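Local coordinates for protein DNA polymerase III, beta subunit (Eubacterium rectale, PDB 3T0P) that probably forms a ring-shaped head-to-tail homodimer around DNA, a sliding clamp that tethers DNA polymerases and other proteins to it and makes synthesis processive, at residues Y253-R258 with L339-P344; T272-E277 with S298-M303; N291-I296 with N304-I309; I316-N321 with I361-F366. All blocks are in the same frame, centred on the assembly; numbering follows the deposited sequence.

Overall arrangement
All four contacts lie in the clamp's C-terminal domain, which packs an antiparallel sheet shared with the central domain against a second sheet of its own. Contact 1 joins strands 255-260 and 336-341 of one sheet; contact 3 is the hairpin 291-297/302-308 of the other, the centres of contacts 1 and 3 about 16 Å apart. Contact 2 extends that hairpin to its turn and meets the loop after helix 261-272, while contact 4 sets strand 316-320 of the same sheet against the C-terminal tail. Along the chain, contacts 2 and 3 fall between the two segments of contact 1, and contact 4 alternates with it. Contacts 2 and 3 touch the second subunit, where strand 302-308 carries the sheet across the interface.

Contact 1. Residues Y253-R258 with L339-P344; sequences YDTKVR and LYMVNP. With PGR (R-1,2-propanediol), chain R.
Thr255 and Met341 face each other where antiparallel strands 255-260 and 336-341 begin and end, and a classic beta bulge forms: Asp254 and Thr255 both sit opposite Met341. Met341 O is gripped by two donors, Asp254 N at 2.8 Å and Thr255 N at 2.9 Å, while Met341 N returns a bond to Thr255 O. Val257 and Leu339 bond both ways.

Aromatic packing covers the face that carries Lys256 and Tyr340. The two tyrosines make a T-shaped pair, centroids 4.8 Å apart and planes at 67°, with the edge of Tyr340 directed at the face of Tyr253 and its CD2 over the ring centre. Placed between backbone N and carbonyl carbon (chi1 59°), Tyr253 CG lies 3.7 Å from Tyr340 CD2. Extended Lys256 runs beside Tyr340 and points the same way.

On the other face, Val257, Leu339 and selenomethionine Met341 turn toward the second sheet, where Met292 and Ile287 receive them. Lys314 takes two polar ends: Asp254 OD2 in a salt bridge, and Thr255 OG1 through its carbonyl O. A propanediol, probably from the crystallisation liquor, gives Asp254 OD1 a weak hydrogen bond from O2. Near its chain end, Lys256 CE comes within 3.3 Å of Tyr340 OH.

Contact 2. Residues T272-E277 with S298-M303; sequences TLLVKE and SFIGSM
Leu274 and Ile300 are the closest backbone partners, CA to CA 5.9 Å, where a type I turn from Thr272 to Val275 meets the bend at residues 298-301. Ser298 OG lies between its own backbone N and carbonyl carbon (chi1 73°), and from there it donates to Leu274 O at an unusually short, and in its exact length doubtful, 2.5 Å. The same hydroxyl accepts from Ile300 N at 3.2 Å, which makes an ST turn.

This is the turn of hairpin 291-297/302-308, held against the chain that leaves helix 261-272. A side chain on Gly301 would collide with Ile300 O at the backbone angles found here.

Leu274 spreads its two methyls over the turn. CD2 meets Ile300 CG2 at 3.7 Å, whereas CD1 lies against the backbone of Ser302 and against Met303 CB, also at 3.7 Å. Ile300 CD1 sits by Leu274 O and, at 3.9 Å, by Lys276 CG, the two side chains crossing at about a right angle. Ile296 packs against Leu274, and Ile74 of the second subunit packs on Ile300. Lys276 bends at chi2, and its NZ bonds to a lone pair of Leu273 O at 3.1 Å.

Contact 3. Residues N291-I296 with N304-I309; sequences NMELRI and NEDIDI
Asp306 OD1 takes hydrogen bonds from two sources, Asn291 ND2 at 3.2 Å and a water at 2.9 Å. The amide donor meets the oxygen from above the carboxylate plane, 46° out of it, although the oxygen lies close to the plane of the Asn291 amide. In Asn291, chi1 sets CG anti to the backbone N (-166°), and from there the amide end comes nearer to the partner strand. An alanine at Asn291 would probably leave Asp306 OD1 with one donor fewer and its carboxylate more able to turn.

The same water also donates to Glu293 OE2 at 2.9 Å. Glu293 and Asp306 lie side by side, pointing the same way, with carboxylate planes 13° apart and OE2 4.0 Å from OD1.

Beneath these groups runs the ladder of the antiparallel hairpin 291-297/302-308. Met292 and Ile307 bond both ways, as do Leu294 and Glu305, where Leu294 N to Glu305 O is 2.8 Å and nearly straight. On the buried face Leu294 CD1 touches Ile307 CD1 at 3.6 Å and Met292 CB touches Ile309 CG2; helix 261-272 covers part of this face, and its Arg270 forms a salt bridge with Glu305. Asn304 and Glu305 pair with a strand of the second subunit.

If both carboxylates are charged, the shared water and the Asn291 amide are likely to ease their repulsion.

Contact 4. Residues I316-N321 with I361-F366; sequences IMIGFN and ILPVNF
Phe320 holds CG anti to its carbonyl carbon (chi1 -64°), and Ile318 holds CG1 anti to its backbone N (chi1 -173°); from these starts both side chains reach the same proline. Phe320 CE1 approaches Pro363 CB at 3.8 Å, and Ile318 CG1 meets that same CB at 3.7 Å. Phe320 CD1 also touches Ile361 CG2 at 3.8 Å, the two side chains crossing at about a right angle. A serine in place of Phe320 would probably open a gap beside Pro363 and Ile361 and deprive Phe325 of its edge-to-face ring partner.

Strand 316-320 is an outermost strand of its four-stranded sheet in the C-terminal domain, and the tail that follows strand 357-361 passes over it at a steep angle. A single direct backbone bond joins them, Val364 N to Gly319 O at 2.8 Å, with the donor 48° out of the carbonyl plane. Two waters add bridges: one links Gly319 N with Val364 O, the other Asn321 N with Leu362 O.

Gly319 meets the edge of the Phe366 ring, with CE2 3.7 Å from Gly319 CA; a CB on this residue would clash with CE2. Val364 CG1 covers one face of the Phe366 ring, 3.6 Å above its centre. Asn321 is the N-cap of helix 322-329, its OD1 accepting from Lys323 N.

Contact 1. Residues Y253-R258 with L339-P344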
# COMPACT_ATOMS: atom_id res chain seq x y z
N TYR B 253 -38.80 20.30 -5.12
CA TYR B 253 -38.53 19.48 -3.93
C TYR B 253 -39.54 19.76 -2.83
O TYR B 253 -40.10 20.85 -2.81
CB TYR B 253 -37.10 19.75 -3.41
CG TYR B 253 -36.84 21.19 -3.02
CD1 TYR B 253 -36.38 22.11 -3.96
CD2 TYR B 253 -37.00 21.62 -1.71
CE1 TYR B 253 -36.11 23.43 -3.60
CE2 TYR B 253 -36.73 22.93 -1.34
CZ TYR B 253 -36.27 23.84 -2.29
OH TYR B 253 -36.00 25.14 -1.92
N ASP B 254 -39.68 18.84 -1.86
CA ASP B 254 -40.59 18.98 -0.72
C ASP B 254 -39.80 19.11 0.59
O ASP B 254 -40.37 19.51 1.61
CB ASP B 254 -41.56 17.79 -0.64
CG ASP B 254 -42.64 17.75 -1.72
OD1 ASP B 254 -42.88 18.81 -2.37
OD2 ASP B 254 -43.28 16.68 -1.89
N THR B 255 -38.52 18.77 0.57
CA THR B 255 -37.64 18.82 1.74
C THR B 255 -36.27 19.36 1.34
O THR B 255 -35.71 18.91 0.34
CB THR B 255 -37.51 17.41 2.37
OG1 THR B 255 -38.80 16.78 2.51
CG2 THR B 255 -36.75 17.41 3.71
N LYS B 256 -35.73 20.29 2.13
CA LYS B 256 -34.39 20.82 1.95
C LYS B 256 -33.65 20.69 3.27
O LYS B 256 -34.17 21.12 4.31
CB LYS B 256 -34.40 22.27 1.46
CG LYS B 256 -33.01 22.84 1.22
CD LYS B 256 -33.02 24.33 1.04
CE LYS B 256 -31.63 24.89 0.94
NZ LYS B 256 -31.64 26.32 0.56
N VAL B 257 -32.47 20.08 3.25
CA VAL B 257 -31.67 19.85 4.46
C VAL B 257 -30.32 20.53 4.33
O VAL B 257 -29.60 20.31 3.35
CB VAL B 257 -31.52 18.32 4.76
CG1 VAL B 257 -30.56 18.05 5.91
CG2 VAL B 257 -32.88 17.68 5.04
N ARG B 258 -29.96 21.33 5.32
CA ARG B 258 -28.63 21.93 5.39
C ARG B 258 -27.94 21.14 6.49
O ARG B 258 -28.48 21.06 7.60
CB ARG B 258 -28.71 23.45 5.67
CG ARG B 258 -27.36 24.18 5.68
CD ARG B 258 -27.07 24.89 4.38
NE ARG B 258 -25.69 25.40 4.32
CZ ARG B 258 -25.19 26.11 3.32
NH1 ARG B 258 -25.94 26.42 2.27
NH2 ARG B 258 -23.93 26.54 3.36
N LEU B 339 -29.21 19.17 0.83
CA LEU B 339 -29.84 17.96 0.31
C LEU B 339 -31.28 18.33 -0.08
O LEU B 339 -31.94 19.00 0.70
CB LEU B 339 -29.81 16.80 1.32
CG LEU B 339 -28.45 16.51 2.01
CD1 LEU B 339 -28.63 15.52 3.14
CD2 LEU B 339 -27.39 16.03 1.03
N TYR B 340 -31.73 17.96 -1.29
CA TYR B 340 -33.08 18.26 -1.77
C TYR B 340 -33.80 16.97 -2.05
O TYR B 340 -33.27 16.12 -2.78
CB TYR B 340 -33.04 19.14 -3.06
CG TYR B 340 -32.41 20.49 -2.85
CD1 TYR B 340 -31.04 20.67 -2.97
CD2 TYR B 340 -33.17 21.58 -2.45
CE1 TYR B 340 -30.44 21.91 -2.76
CE2 TYR B 340 -32.60 22.82 -2.24
CZ TYR B 340 -31.23 22.99 -2.41
OH TYR B 340 -30.68 24.22 -2.20
N MSE B 341 -35.01 16.83 -1.51
CA MSE B 341 -35.79 15.61 -1.70
C MSE B 341 -37.21 15.92 -2.03
O MSE B 341 -37.72 16.93 -1.57
CB MSE B 341 -35.76 14.74 -0.41
CG MSE B 341 -34.56 13.85 -0.31
SE MSE B 341 -33.75 13.86 1.46
CE MSE B 341 -33.41 15.85 1.61
N VAL B 342 -37.88 14.99 -2.70
CA VAL B 342 -39.32 15.10 -2.94
C VAL B 342 -40.02 14.08 -2.06
O VAL B 342 -40.85 14.45 -1.22
CB VAL B 342 -39.75 14.93 -4.42
CG1 VAL B 342 -41.27 14.99 -4.55
CG2 VAL B 342 -39.11 15.99 -5.30
N ASN B 343 -39.67 12.79 -2.24
CA ASN B 343 -40.29 11.70 -1.50
C ASN B 343 -39.32 10.49 -1.40
O ASN B 343 -38.28 10.48 -2.08
CB ASN B 343 -41.64 11.32 -2.16
CG ASN B 343 -41.55 10.81 -3.56
OD1 ASN B 343 -40.87 9.81 -3.84
ND2 ASN B 343 -42.29 11.44 -4.46
N PRO B 344 -39.64 9.46 -0.58
CA PRO B 344 -38.70 8.33 -0.38
C PRO B 344 -38.36 7.48 -1.62
O PRO B 344 -37.46 6.66 -1.55
CB PRO B 344 -39.39 7.48 0.68
CG PRO B 344 -40.26 8.43 1.41
CD PRO B 344 -40.80 9.34 0.34
C1 PGR R . -43.03 21.77 -3.54
C2 PGR R . -43.97 21.04 -4.50
C3 PGR R . -43.24 19.84 -5.14
O1 PGR R . -43.76 22.59 -2.61
O2 PGR R . -45.14 20.57 -3.81
O HOH W 1 -44.42 13.69 -3.26

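Contact 2. Residues T272-E277 with S298-M303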
# COMPACT_ATOMS: atom_id res chain seq x y z
N THR B 272 -20.92 1.91 7.61
CA THR B 272 -20.42 0.87 6.70
C THR B 272 -19.64 -0.24 7.37
O THR B 272 -19.55 -1.31 6.77
CB THR B 272 -19.55 1.40 5.57
OG1 THR B 272 -18.36 1.97 6.11
CG2 THR B 272 -20.28 2.31 4.64
N LEU B 273 -19.08 -0.02 8.58
CA LEU B 273 -18.35 -1.08 9.27
C LEU B 273 -19.29 -2.25 9.63
O LEU B 273 -18.82 -3.38 9.76
CB LEU B 273 -17.58 -0.57 10.52
CG LEU B 273 -18.35 -0.20 11.80
CD1 LEU B 273 -18.59 -1.41 12.69
CD2 LEU B 273 -17.62 0.87 12.59
N LEU B 274 -20.60 -2.00 9.75
CA LEU B 274 -21.54 -3.06 10.10
C LEU B 274 -21.97 -3.91 8.89
O LEU B 274 -22.54 -4.99 9.07
CB LEU B 274 -22.77 -2.47 10.78
CG LEU B 274 -22.53 -1.92 12.17
CD1 LEU B 274 -23.74 -1.20 12.67
CD2 LEU B 274 -22.17 -3.01 13.17
N VAL B 275 -21.69 -3.44 7.69
CA VAL B 275 -22.07 -4.12 6.46
C VAL B 275 -20.79 -4.50 5.65
O VAL B 275 -20.02 -3.64 5.22
CB VAL B 275 -23.11 -3.29 5.67
CG1 VAL B 275 -24.44 -3.25 6.42
CG2 VAL B 275 -22.63 -1.87 5.41
N LYS B 276 -20.52 -5.82 5.54
CA LYS B 276 -19.33 -6.35 4.85
C LYS B 276 -19.77 -7.18 3.63
O LYS B 276 -20.79 -7.86 3.71
CB LYS B 276 -18.45 -7.20 5.80
CG LYS B 276 -18.25 -6.65 7.23
CD LYS B 276 -17.07 -5.66 7.38
CE LYS B 276 -16.57 -5.63 8.82
NZ LYS B 276 -15.95 -4.33 9.20
N GLU B 277 -18.98 -7.11 2.53
CA GLU B 277 -19.08 -7.70 1.18
C GLU B 277 -20.31 -8.62 0.90
O GLU B 277 -20.96 -8.41 -0.13
CB GLU B 277 -17.78 -8.45 0.81
N SER B 298 -27.37 -5.03 10.97
CA SER B 298 -26.90 -6.22 10.28
C SER B 298 -26.76 -7.36 11.27
O SER B 298 -27.14 -7.21 12.43
CB SER B 298 -25.57 -5.94 9.56
OG SER B 298 -24.47 -5.82 10.45
N PHE B 299 -26.20 -8.51 10.83
CA PHE B 299 -25.93 -9.65 11.71
C PHE B 299 -24.85 -9.28 12.74
O PHE B 299 -24.88 -9.81 13.84
CB PHE B 299 -25.52 -10.89 10.90
CG PHE B 299 -26.67 -11.42 10.09
CD1 PHE B 299 -27.77 -12.02 10.71
CD2 PHE B 299 -26.69 -11.28 8.70
CE1 PHE B 299 -28.85 -12.48 9.96
CE2 PHE B 299 -27.78 -11.74 7.95
CZ PHE B 299 -28.85 -12.34 8.59
N ILE B 300 -23.94 -8.34 12.39
CA ILE B 300 -22.86 -7.88 13.28
C ILE B 300 -23.43 -7.03 14.45
O ILE B 300 -22.93 -7.12 15.56
CB ILE B 300 -21.80 -7.10 12.48
CG1 ILE B 300 -21.12 -8.02 11.46
CG2 ILE B 300 -20.79 -6.46 13.40
CD1 ILE B 300 -20.39 -7.32 10.36
N GLY B 301 -24.45 -6.22 14.17
CA GLY B 301 -25.09 -5.37 15.18
C GLY B 301 -25.80 -4.17 14.58
O GLY B 301 -26.08 -4.15 13.38
N SER B 302 -26.08 -3.16 15.40
CA SER B 302 -26.77 -1.97 14.87
C SER B 302 -26.07 -0.66 15.27
O SER B 302 -25.22 -0.62 16.16
CB SER B 302 -28.23 -1.95 15.31
OG SER B 302 -28.30 -1.85 16.72
N MSE B 303 -26.44 0.40 14.57
CA MSE B 303 -25.95 1.73 14.83
C MSE B 303 -27.10 2.72 14.77
O MSE B 303 -27.97 2.62 13.91
CB MSE B 303 -24.86 2.13 13.84
CG MSE B 303 -24.16 3.44 14.21
SE MSE B 303 -23.43 4.44 12.66
CE MSE B 303 -25.22 4.92 11.79

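Contact 3. Residues N291-I296 with N304-I309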
# COMPACT_ATOMS: atom_id res chain seq x y z
N ASN B 291 -33.12 17.80 13.17
CA ASN B 291 -32.42 16.54 13.37
C ASN B 291 -32.53 15.56 12.22
O ASN B 291 -33.59 15.35 11.65
CB ASN B 291 -32.94 15.84 14.64
CG ASN B 291 -32.05 14.71 15.11
OD1 ASN B 291 -30.98 14.93 15.67
ND2 ASN B 291 -32.44 13.48 14.81
N MSE B 292 -31.42 14.88 11.96
CA MSE B 292 -31.33 13.75 11.07
C MSE B 292 -30.87 12.55 11.91
O MSE B 292 -29.80 12.59 12.53
CB MSE B 292 -30.38 13.98 9.89
CG MSE B 292 -30.30 12.75 9.02
SE MSE B 292 -28.93 12.79 7.63
CE MSE B 292 -29.74 14.15 6.41
N GLU B 293 -31.68 11.50 11.91
CA GLU B 293 -31.35 10.24 12.55
C GLU B 293 -30.98 9.23 11.47
O GLU B 293 -31.76 9.00 10.54
CB GLU B 293 -32.52 9.74 13.39
CG GLU B 293 -32.14 8.45 14.10
CD GLU B 293 -33.26 7.81 14.88
OE1 GLU B 293 -34.29 7.44 14.27
OE2 GLU B 293 -33.11 7.68 16.12
N LEU B 294 -29.80 8.61 11.61
CA LEU B 294 -29.28 7.59 10.71
C LEU B 294 -29.18 6.26 11.42
O LEU B 294 -28.68 6.19 12.54
CB LEU B 294 -27.90 7.99 10.15
CG LEU B 294 -27.89 9.26 9.34
CD1 LEU B 294 -27.47 10.44 10.22
CD2 LEU B 294 -26.95 9.14 8.18
N ARG B 295 -29.68 5.21 10.77
CA ARG B 295 -29.64 3.85 11.31
C ARG B 295 -29.20 2.84 10.27
O ARG B 295 -29.49 2.99 9.07
CB ARG B 295 -31.02 3.39 11.82
CG ARG B 295 -31.60 4.21 12.95
CD ARG B 295 -33.01 3.78 13.31
NE ARG B 295 -33.93 3.90 12.18
CZ ARG B 295 -35.25 3.77 12.28
NH1 ARG B 295 -35.82 3.54 13.45
NH2 ARG B 295 -36.02 3.88 11.20
N ILE B 296 -28.56 1.79 10.78
CA ILE B 296 -28.19 0.64 10.01
C ILE B 296 -28.22 -0.51 10.98
O ILE B 296 -27.95 -0.32 12.17
CB ILE B 296 -26.85 0.81 9.24
CG1 ILE B 296 -26.78 -0.12 8.02
CG2 ILE B 296 -25.59 0.71 10.15
CD1 ILE B 296 -25.76 0.36 6.92
N ASN B 304 -27.08 3.70 15.66
CA ASN B 304 -28.01 4.82 15.67
C ASN B 304 -27.20 6.11 15.86
O ASN B 304 -26.38 6.18 16.77
CB ASN B 304 -29.07 4.64 16.77
CG ASN B 304 -30.18 5.63 16.63
OD1 ASN B 304 -31.10 5.44 15.85
ND2 ASN B 304 -30.07 6.77 17.30
N GLU B 305 -27.41 7.11 15.00
CA GLU B 305 -26.69 8.38 15.12
C GLU B 305 -27.62 9.55 14.82
O GLU B 305 -28.39 9.48 13.87
CB GLU B 305 -25.47 8.43 14.16
CG GLU B 305 -24.61 9.66 14.39
CD GLU B 305 -23.17 9.65 13.90
OE1 GLU B 305 -22.66 8.56 13.54
OE2 GLU B 305 -22.56 10.75 13.86
N ASP B 306 -27.47 10.66 15.56
CA ASP B 306 -28.22 11.90 15.35
C ASP B 306 -27.29 13.01 14.88
O ASP B 306 -26.22 13.17 15.43
CB ASP B 306 -28.97 12.33 16.63
CG ASP B 306 -30.06 11.38 17.09
OD1 ASP B 306 -30.97 11.08 16.28
OD2 ASP B 306 -30.04 10.98 18.27
N ILE B 307 -27.68 13.75 13.85
CA ILE B 307 -26.92 14.88 13.35
C ILE B 307 -27.84 16.09 13.35
O ILE B 307 -28.97 16.00 12.88
CB ILE B 307 -26.30 14.63 11.93
CG1 ILE B 307 -25.49 13.31 11.88
CG2 ILE B 307 -25.42 15.83 11.48
CD1 ILE B 307 -24.89 12.98 10.47
N ASP B 308 -27.35 17.22 13.89
CA ASP B 308 -28.07 18.50 13.88
C ASP B 308 -28.17 19.01 12.44
O ASP B 308 -27.17 19.03 11.73
CB ASP B 308 -27.33 19.54 14.74
CG ASP B 308 -27.34 19.33 16.23
OD1 ASP B 308 -28.06 18.41 16.71
OD2 ASP B 308 -26.64 20.09 16.94
N ILE B 309 -29.37 19.41 12.00
CA ILE B 309 -29.59 19.94 10.64
C ILE B 309 -30.49 21.16 10.70
O ILE B 309 -31.12 21.43 11.73
CB ILE B 309 -30.21 18.87 9.68
CG1 ILE B 309 -31.63 18.45 10.13
CG2 ILE B 309 -29.28 17.65 9.49
CD1 ILE B 309 -32.39 17.66 9.16
O HOH W 2 -33.40 10.22 17.59

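Contact 4. Residues I316-N321 with I361-F366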
# COMPACT_ATOMS: atom_id res chain seq x y z
N ILE B 316 -39.18 13.38 6.51
CA ILE B 316 -39.04 12.29 5.55
C ILE B 316 -38.16 11.16 6.10
O ILE B 316 -37.15 11.41 6.76
CB ILE B 316 -38.52 12.80 4.15
CG1 ILE B 316 -38.65 11.72 3.04
CG2 ILE B 316 -37.11 13.40 4.22
CD1 ILE B 316 -38.12 12.07 1.64
N MSE B 317 -38.56 9.92 5.80
CA MSE B 317 -37.76 8.73 6.05
C MSE B 317 -37.34 8.20 4.70
O MSE B 317 -38.18 7.96 3.85
CB MSE B 317 -38.50 7.70 6.87
CG MSE B 317 -37.53 6.56 7.27
SE MSE B 317 -38.33 5.16 8.33
CE MSE B 317 -39.96 4.78 7.28
N ILE B 318 -36.04 8.08 4.46
CA ILE B 318 -35.54 7.65 3.15
C ILE B 318 -34.30 6.75 3.34
O ILE B 318 -33.49 6.98 4.24
CB ILE B 318 -35.25 8.93 2.27
CG1 ILE B 318 -34.89 8.59 0.82
CG2 ILE B 318 -34.25 9.93 2.91
CD1 ILE B 318 -34.99 9.84 -0.19
N GLY B 319 -34.15 5.75 2.48
CA GLY B 319 -33.01 4.84 2.54
C GLY B 319 -32.08 4.95 1.35
O GLY B 319 -32.51 5.30 0.25
N PHE B 320 -30.80 4.64 1.57
CA PHE B 320 -29.78 4.72 0.52
C PHE B 320 -28.69 3.71 0.68
O PHE B 320 -28.37 3.28 1.80
CB PHE B 320 -29.05 6.09 0.58
CG PHE B 320 -29.88 7.31 0.29
CD1 PHE B 320 -30.11 7.73 -1.03
CD2 PHE B 320 -30.41 8.07 1.33
CE1 PHE B 320 -30.89 8.86 -1.29
CE2 PHE B 320 -31.16 9.22 1.07
CZ PHE B 320 -31.40 9.60 -0.24
N ASN B 321 -28.01 3.43 -0.44
CA ASN B 321 -26.77 2.65 -0.44
C ASN B 321 -25.70 3.60 0.13
O ASN B 321 -25.48 4.67 -0.47
CB ASN B 321 -26.43 2.17 -1.84
CG ASN B 321 -25.21 1.29 -1.94
OD1 ASN B 321 -24.31 1.28 -1.08
ND2 ASN B 321 -25.15 0.54 -3.02
N ILE B 361 -28.59 11.03 -6.34
CA ILE B 361 -28.48 9.66 -5.84
C ILE B 361 -29.89 9.10 -5.77
O ILE B 361 -30.75 9.74 -5.20
CB ILE B 361 -27.72 9.60 -4.46
CG1 ILE B 361 -26.29 10.17 -4.55
CG2 ILE B 361 -27.71 8.19 -3.88
CD1 ILE B 361 -25.75 10.78 -3.27
N LEU B 362 -30.12 7.91 -6.34
CA LEU B 362 -31.43 7.28 -6.24
C LEU B 362 -31.52 6.57 -4.90
O LEU B 362 -30.59 5.89 -4.50
CB LEU B 362 -31.73 6.28 -7.38
CG LEU B 362 -31.87 6.82 -8.81
CD1 LEU B 362 -32.13 5.67 -9.79
CD2 LEU B 362 -32.99 7.83 -8.92
N PRO B 363 -32.65 6.72 -4.19
CA PRO B 363 -32.79 6.02 -2.92
C PRO B 363 -33.18 4.56 -3.13
O PRO B 363 -33.58 4.17 -4.23
CB PRO B 363 -33.93 6.80 -2.24
CG PRO B 363 -34.77 7.23 -3.34
CD PRO B 363 -33.87 7.48 -4.52
N VAL B 364 -33.18 3.80 -2.04
CA VAL B 364 -33.61 2.42 -2.02
C VAL B 364 -35.12 2.36 -2.18
O VAL B 364 -35.86 3.16 -1.60
CB VAL B 364 -33.14 1.77 -0.70
CG1 VAL B 364 -33.94 0.53 -0.36
CG2 VAL B 364 -31.65 1.46 -0.78
N ASN B 365 -35.57 1.44 -3.02
CA ASN B 365 -37.00 1.27 -3.19
C ASN B 365 -37.43 0.18 -2.20
O ASN B 365 -37.04 -0.99 -2.35
CB ASN B 365 -37.36 0.95 -4.65
CG ASN B 365 -38.80 0.56 -4.84
OD1 ASN B 365 -39.73 1.28 -4.47
ND2 ASN B 365 -39.02 -0.64 -5.36
N PHE B 366 -38.14 0.57 -1.15
CA PHE B 366 -38.63 -0.36 -0.14
C PHE B 366 -39.97 -1.00 -0.57
O PHE B 366 -40.42 -1.94 0.09
CB PHE B 366 -38.77 0.36 1.21
CG PHE B 366 -37.45 0.72 1.84
CD1 PHE B 366 -36.65 -0.24 2.45
CD2 PHE B 366 -36.99 2.04 1.82
CE1 PHE B 366 -35.43 0.10 3.02
CE2 PHE B 366 -35.78 2.38 2.42
CZ PHE B 366 -35.00 1.40 3.00
O HOH W 3 -36.07 5.01 0.39
O HOH W 4 -29.37 4.27 -2.88